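Local coordinates for protein putative P450-like enzyme (Streptomyces himastatinicus ATCC 53653, PDB 5Z9I) that probably works as a haem-dependent cytochrome P450 monooxygenase in bacterial secondary metabolism, of a group of enzymes linked to oxidative N-dealkylation, at residues A[154-159]-A[234-239]; A[242-247]-A[385-390]. The protein carries 1 engineered substitution. All coordinates share one frame; numbering follows the deposited sequence.

Contact 1 (A[154-159]-A[234-239]). With HEM (protoporphyrin IX containing Fe), chain B.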
# COMPACT_ATOMS: atom_id res chain seq x y z
N GLN A 154 16.55 -5.39 -1.14
CA GLN A 154 17.48 -4.33 -1.53
C GLN A 154 16.80 -3.31 -2.42
O GLN A 154 17.01 -2.10 -2.27
CB GLN A 154 18.68 -4.92 -2.27
CG GLN A 154 19.39 -6.02 -1.51
CD GLN A 154 20.56 -6.58 -2.29
OE1 GLN A 154 21.03 -5.97 -3.26
NE2 GLN A 154 21.04 -7.76 -1.88
N TRP A 155 15.97 -3.79 -3.36
CA TRP A 155 15.28 -2.91 -4.29
C TRP A 155 14.37 -1.96 -3.55
O TRP A 155 14.48 -0.74 -3.72
CB TRP A 155 14.46 -3.70 -5.31
CG TRP A 155 15.22 -4.33 -6.42
CD1 TRP A 155 16.55 -4.14 -6.74
CD2 TRP A 155 14.70 -5.26 -7.37
NE1 TRP A 155 16.88 -4.91 -7.84
CE2 TRP A 155 15.77 -5.60 -8.25
CE3 TRP A 155 13.44 -5.84 -7.57
CZ2 TRP A 155 15.60 -6.50 -9.31
CZ3 TRP A 155 13.27 -6.72 -8.63
CH2 TRP A 155 14.35 -7.05 -9.48
N MET A 156 13.47 -2.52 -2.74
CA MET A 156 12.52 -1.73 -1.94
C MET A 156 13.25 -0.74 -1.04
O MET A 156 12.84 0.42 -0.95
CB MET A 156 11.62 -2.64 -1.09
CG MET A 156 11.20 -3.95 -1.78
SD MET A 156 9.96 -3.94 -3.12
CE MET A 156 10.79 -3.33 -4.59
N ASP A 157 14.32 -1.20 -0.39
CA ASP A 157 15.18 -0.32 0.43
C ASP A 157 15.68 0.89 -0.34
O ASP A 157 15.73 2.01 0.19
CB ASP A 157 16.39 -1.08 0.97
CG ASP A 157 16.04 -2.02 2.11
OD1 ASP A 157 14.86 -2.04 2.52
OD2 ASP A 157 16.96 -2.72 2.59
N LYS A 158 16.06 0.65 -1.59
CA LYS A 158 16.52 1.72 -2.46
C LYS A 158 15.40 2.68 -2.76
O LYS A 158 15.58 3.90 -2.71
CB LYS A 158 17.10 1.15 -3.75
CG LYS A 158 18.56 0.74 -3.64
CD LYS A 158 19.05 0.14 -4.93
CE LYS A 158 20.51 -0.20 -4.87
NZ LYS A 158 20.90 -0.93 -6.11
N MET A 159 14.22 2.13 -3.07
CA MET A 159 13.05 2.94 -3.38
C MET A 159 12.59 3.79 -2.20
O MET A 159 12.18 4.94 -2.37
CB MET A 159 11.91 2.06 -3.83
CG MET A 159 12.29 1.07 -4.91
SD MET A 159 10.80 0.38 -5.62
CE MET A 159 9.85 1.89 -5.81
N LEU A 234 3.01 -4.37 -8.78
CA LEU A 234 2.50 -5.30 -7.76
C LEU A 234 3.49 -5.40 -6.61
O LEU A 234 3.12 -5.36 -5.46
CB LEU A 234 2.26 -6.67 -8.36
CG LEU A 234 1.14 -6.71 -9.40
CD1 LEU A 234 1.18 -8.04 -10.11
CD2 LEU A 234 -0.22 -6.49 -8.74
N LEU A 235 4.76 -5.51 -6.96
CA LEU A 235 5.82 -5.53 -5.98
C LEU A 235 5.80 -4.28 -5.09
O LEU A 235 5.76 -4.41 -3.87
CB LEU A 235 7.17 -5.67 -6.69
CG LEU A 235 8.33 -6.14 -5.84
CD1 LEU A 235 7.99 -7.50 -5.21
CD2 LEU A 235 9.60 -6.24 -6.71
N VAL A 236 5.78 -3.08 -5.69
CA VAL A 236 5.84 -1.87 -4.86
C VAL A 236 4.52 -1.61 -4.13
O VAL A 236 4.51 -1.00 -3.06
CB VAL A 236 6.25 -0.61 -5.69
CG1 VAL A 236 7.55 -0.86 -6.43
CG2 VAL A 236 5.20 -0.22 -6.66
N ASN A 237 3.42 -2.06 -4.70
CA ASN A 237 2.14 -1.83 -4.04
C ASN A 237 1.84 -2.92 -2.99
O ASN A 237 1.01 -2.74 -2.12
CB ASN A 237 1.00 -1.80 -5.06
CG ASN A 237 0.81 -0.45 -5.69
OD1 ASN A 237 1.75 0.33 -5.79
ND2 ASN A 237 -0.40 -0.19 -6.17
N GLY A 238 2.52 -4.04 -3.11
CA GLY A 238 2.16 -5.19 -2.31
C GLY A 238 2.60 -5.05 -0.87
O GLY A 238 1.78 -4.81 0.03
N HIS A 239 3.90 -5.16 -0.66
CA HIS A 239 4.35 -5.66 0.63
C HIS A 239 4.50 -4.55 1.69
O HIS A 239 4.03 -4.75 2.79
CB HIS A 239 5.65 -6.48 0.44
CG HIS A 239 6.91 -5.68 0.52
ND1 HIS A 239 7.66 -5.57 1.67
CD2 HIS A 239 7.56 -4.96 -0.43
CE1 HIS A 239 8.70 -4.80 1.44
NE2 HIS A 239 8.67 -4.42 0.18
CHA HEM B . -4.32 0.22 -5.58
CHB HEM B . -3.79 0.59 -0.91
CHC HEM B . -2.13 -3.89 -0.76
CHD HEM B . -1.96 -3.89 -5.47
C1A HEM B . -4.38 0.66 -4.31
C2A HEM B . -4.90 1.88 -3.97
C3A HEM B . -4.73 1.99 -2.66
C4A HEM B . -4.11 0.85 -2.21
CMA HEM B . -5.12 3.12 -1.78
CAA HEM B . -5.53 2.88 -4.91
CBA HEM B . -4.64 4.01 -5.38
CGA HEM B . -5.34 5.03 -6.23
O1A HEM B . -4.71 5.83 -6.87
O2A HEM B . -6.53 5.11 -6.29
C1B HEM B . -3.29 -0.63 -0.48
C2B HEM B . -3.07 -0.92 0.85
C3B HEM B . -2.60 -2.16 0.90
C4B HEM B . -2.57 -2.64 -0.44
CMB HEM B . -3.29 0.01 1.98
CAB HEM B . -2.24 -3.01 2.02
CBB HEM B . -2.51 -2.75 3.26
C1C HEM B . -1.93 -4.30 -2.04
C2C HEM B . -1.42 -5.50 -2.44
C3C HEM B . -1.36 -5.47 -3.77
C4C HEM B . -1.83 -4.25 -4.17
CMC HEM B . -1.01 -6.59 -1.53
CAC HEM B . -0.96 -6.49 -4.73
CBC HEM B . -0.74 -7.73 -4.45
C1D HEM B . -2.61 -2.75 -5.85
C2D HEM B . -2.77 -2.44 -7.23
C3D HEM B . -3.43 -1.32 -7.27
C4D HEM B . -3.67 -0.94 -5.91
CMD HEM B . -2.29 -3.23 -8.40
CAD HEM B . -3.80 -0.60 -8.51
CBD HEM B . -5.22 -0.81 -8.95
CGD HEM B . -5.64 0.07 -10.07
O1D HEM B . -5.12 1.12 -10.34
O2D HEM B . -6.54 -0.27 -10.76
NA HEM B . -3.89 0.05 -3.23
NB HEM B . -2.99 -1.68 -1.20
NC HEM B . -2.17 -3.56 -3.10
ND HEM B . -3.15 -1.84 -5.09
FE HEM B . -3.19 -1.77 -3.25
O HOH W 1 -1.06 -0.45 -2.92
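M156 wedges its bent side chain between L235 and H239, where helix 149-164 passes over helix 224-255 of the cytochrome P450 fold; by chain order these probably correspond to the F helix and the long helix that crosses the distal face of the haem. The short axes cross almost squarely, at -82°, and stand 11.2 Å apart, leaving the join to side chains, with no hydrogen bond across it. The tight part is M156 against H239. The imidazole of H239 starts from the position between backbone N and carbonyl carbon (chi1 89°) and brings NE2 to 3.2 Å from M156 CG. M156 SD lies at the ring edge, 4.5 Å from the ring centroid of H239 and 75° off its normal. H239 NE2 is buried here with no hydrogen-bonding partner in the model. Bends at the second and third torsions of M156 then turn its CE back to 3.8 Å from L235 CD2. That same CD2 meets W155 at the ring edge, in plane, while the indole NE1 is held by E188 of helix 173-202. Shortening M156 to an alanine would probably open a gap between the helices, leaving L235 CD2 without its methyl neighbour and the H239 ring freer to turn. The thinner side is at M159, just after the exposed D157 and K158: it crosses V236 at about a right angle and meets a single methyl, SD 3.6 Å from V236 CG1 with CE touching the same carbon. On its far face helix 224-255 meets the haem, with N237 ND2 3.4 Å from haem ND. The carbonyl O of N237 accepts a 3.2 Å hydrogen bond from the water that stands at the haem iron.

Contact 2 (A[242-247]-A[385-390]). With HEM (protoporphyrin IX containing Fe), chain B.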
# COMPACT_ATOMS: atom_id res chain seq x y z
N THR A 242 1.24 -3.59 3.38
CA THR A 242 0.76 -4.73 4.17
C THR A 242 1.59 -4.84 5.45
O THR A 242 1.05 -5.09 6.52
CB THR A 242 0.81 -6.05 3.36
OG1 THR A 242 -0.00 -5.93 2.19
CG2 THR A 242 0.28 -7.20 4.18
N ALA A 243 2.91 -4.61 5.33
CA ALA A 243 3.81 -4.60 6.49
C ALA A 243 3.36 -3.56 7.52
O ALA A 243 3.31 -3.83 8.72
CB ALA A 243 5.31 -4.32 6.05
N MET A 244 3.05 -2.36 7.03
CA MET A 244 2.56 -1.27 7.88
C MET A 244 1.19 -1.58 8.49
O MET A 244 0.97 -1.30 9.68
CB MET A 244 2.50 0.03 7.09
CG MET A 244 3.90 0.57 6.73
SD MET A 244 3.81 2.23 6.00
CE MET A 244 3.28 1.89 4.32
N LEU A 245 0.28 -2.16 7.72
CA LEU A 245 -0.99 -2.60 8.29
C LEU A 245 -0.78 -3.53 9.50
O LEU A 245 -1.37 -3.33 10.57
CB LEU A 245 -1.85 -3.29 7.24
CG LEU A 245 -3.18 -3.87 7.76
CD1 LEU A 245 -4.02 -2.80 8.49
CD2 LEU A 245 -4.00 -4.43 6.60
N ILE A 246 0.06 -4.54 9.32
CA ILE A 246 0.28 -5.51 10.40
C ILE A 246 0.94 -4.83 11.60
O ILE A 246 0.47 -4.99 12.73
CB ILE A 246 1.13 -6.67 9.91
CG1 ILE A 246 0.34 -7.45 8.83
CG2 ILE A 246 1.61 -7.54 11.08
CD1 ILE A 246 1.15 -8.48 8.13
N ALA A 247 1.99 -4.06 11.33
CA ALA A 247 2.75 -3.45 12.41
C ALA A 247 1.94 -2.34 13.09
O ALA A 247 1.96 -2.24 14.32
CB ALA A 247 4.09 -2.90 11.90
N VAL A 385 5.58 11.10 2.65
CA VAL A 385 4.41 11.97 2.77
C VAL A 385 3.07 11.27 2.56
O VAL A 385 2.06 11.63 3.18
CB VAL A 385 4.51 13.15 1.79
CG1 VAL A 385 3.40 14.12 2.04
CG2 VAL A 385 5.85 13.86 1.96
N ASP A 386 3.04 10.23 1.74
CA ASP A 386 1.76 9.62 1.39
C ASP A 386 1.53 8.27 2.08
O ASP A 386 0.59 7.55 1.74
CB ASP A 386 1.65 9.49 -0.14
CG ASP A 386 2.70 8.56 -0.73
OD1 ASP A 386 3.80 8.47 -0.14
OD2 ASP A 386 2.41 7.89 -1.76
N ALA A 387 2.36 7.94 3.06
CA ALA A 387 2.19 6.71 3.84
C ALA A 387 2.19 7.01 5.34
O ALA A 387 3.14 7.59 5.87
CB ALA A 387 3.29 5.69 3.50
N SER A 388 1.11 6.64 6.03
CA SER A 388 1.03 6.81 7.48
C SER A 388 1.24 5.47 8.17
O SER A 388 0.38 4.58 8.10
CB SER A 388 -0.32 7.39 7.91
OG SER A 388 -0.49 8.72 7.46
N GLY A 389 2.38 5.32 8.84
CA GLY A 389 2.62 4.08 9.54
C GLY A 389 4.03 3.85 10.03
O GLY A 389 4.98 4.57 9.67
N VAL A 390 4.14 2.82 10.85
CA VAL A 390 5.37 2.42 11.53
C VAL A 390 6.50 2.00 10.58
O VAL A 390 6.31 1.16 9.71
CB VAL A 390 5.02 1.25 12.51
CG1 VAL A 390 6.21 0.44 12.87
CG2 VAL A 390 4.37 1.80 13.76
CHA HEM B . -4.32 0.22 -5.58
CHB HEM B . -3.79 0.59 -0.91
CHC HEM B . -2.13 -3.89 -0.76
CHD HEM B . -1.96 -3.89 -5.47
C1A HEM B . -4.38 0.66 -4.31
C2A HEM B . -4.90 1.88 -3.97
C3A HEM B . -4.73 1.99 -2.66
C4A HEM B . -4.11 0.85 -2.21
CMA HEM B . -5.12 3.12 -1.78
CAA HEM B . -5.53 2.88 -4.91
CBA HEM B . -4.64 4.01 -5.38
CGA HEM B . -5.34 5.03 -6.23
O1A HEM B . -4.71 5.83 -6.87
O2A HEM B . -6.53 5.11 -6.29
C1B HEM B . -3.29 -0.63 -0.48
C2B HEM B . -3.07 -0.92 0.85
C3B HEM B . -2.60 -2.16 0.90
C4B HEM B . -2.57 -2.64 -0.44
CMB HEM B . -3.29 0.01 1.98
CAB HEM B . -2.24 -3.01 2.02
CBB HEM B . -2.51 -2.75 3.26
C1C HEM B . -1.93 -4.30 -2.04
C2C HEM B . -1.42 -5.50 -2.44
C3C HEM B . -1.36 -5.47 -3.77
C4C HEM B . -1.83 -4.25 -4.17
CMC HEM B . -1.01 -6.59 -1.53
CAC HEM B . -0.96 -6.49 -4.73
CBC HEM B . -0.74 -7.73 -4.45
C1D HEM B . -2.61 -2.75 -5.85
C2D HEM B . -2.77 -2.44 -7.23
C3D HEM B . -3.43 -1.32 -7.27
C4D HEM B . -3.67 -0.94 -5.91
CMD HEM B . -2.29 -3.23 -8.40
CAD HEM B . -3.80 -0.60 -8.51
CBD HEM B . -5.22 -0.81 -8.95
CGD HEM B . -5.64 0.07 -10.07
O1D HEM B . -5.12 1.12 -10.34
O2D HEM B . -6.54 -0.27 -10.76
NA HEM B . -3.89 0.05 -3.23
NB HEM B . -2.99 -1.68 -1.20
NC HEM B . -2.17 -3.56 -3.10
ND HEM B . -3.15 -1.84 -5.09
FE HEM B . -3.19 -1.77 -3.25
O HOH W 1 -1.06 -0.45 -2.92
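Apolar contacts carry most of the meeting between M244 and A247 of helix 224-255 and the chain at 385-390. M244 runs out extended through its second torsion (chi2 -172°) and bends at the third, which sets its CE against the methyl of A387, CE to CB 3.9 Å. One turn on, A247 CB rests against V390 CG1 at 4.1 Å. Contacts to backbone come next: M244 SD lies 4.2 Å from G389 CA, and M244 CG lies 3.9 Å from V390 O. A CB at G389 would point at M244 and probably crowd its SD, and at these backbone angles it would probably also press on the preceding carbonyl O. In the P450 fold this is where the long distal helix packs against the C-terminal loop that leads into strand 390-396, a region that in relatives commonly borders the substrate pocket. Hydrogen bonds do not join the two segments directly, but N248, just past the helical one, accepts from V390 N through OD1 and bonds weakly to S388 O through ND2. Haem contacts form the last group, all from the helix: T242 OG1, itself hydrogen-bonded to G238 O, sits 3.7 Å from haem CAB, while L245, whose CB points away from the loop, sets its CD2 4.0 Å from haem CBB.

Contacts 1 and 2 follow each other along helix 224-255, with centres about 13 Å apart and only two residues between their helical segments. Helix 149-164 packs on that helix in contact 1, the loop at 385-390 in contact 2, and the haem lies close to both helical segments. The water links contact 1 to the iron, lying 2.5 Å from haem FE (water O to FE) and bonded to N237 O; contact 2 reaches the haem through T242 and L245 instead. V236 in contact 1 has its side chain about 12 Å from that of C347, the iron's axial protein ligand, and M244 in contact 2 about 10 Å from that of the haem-binding N237.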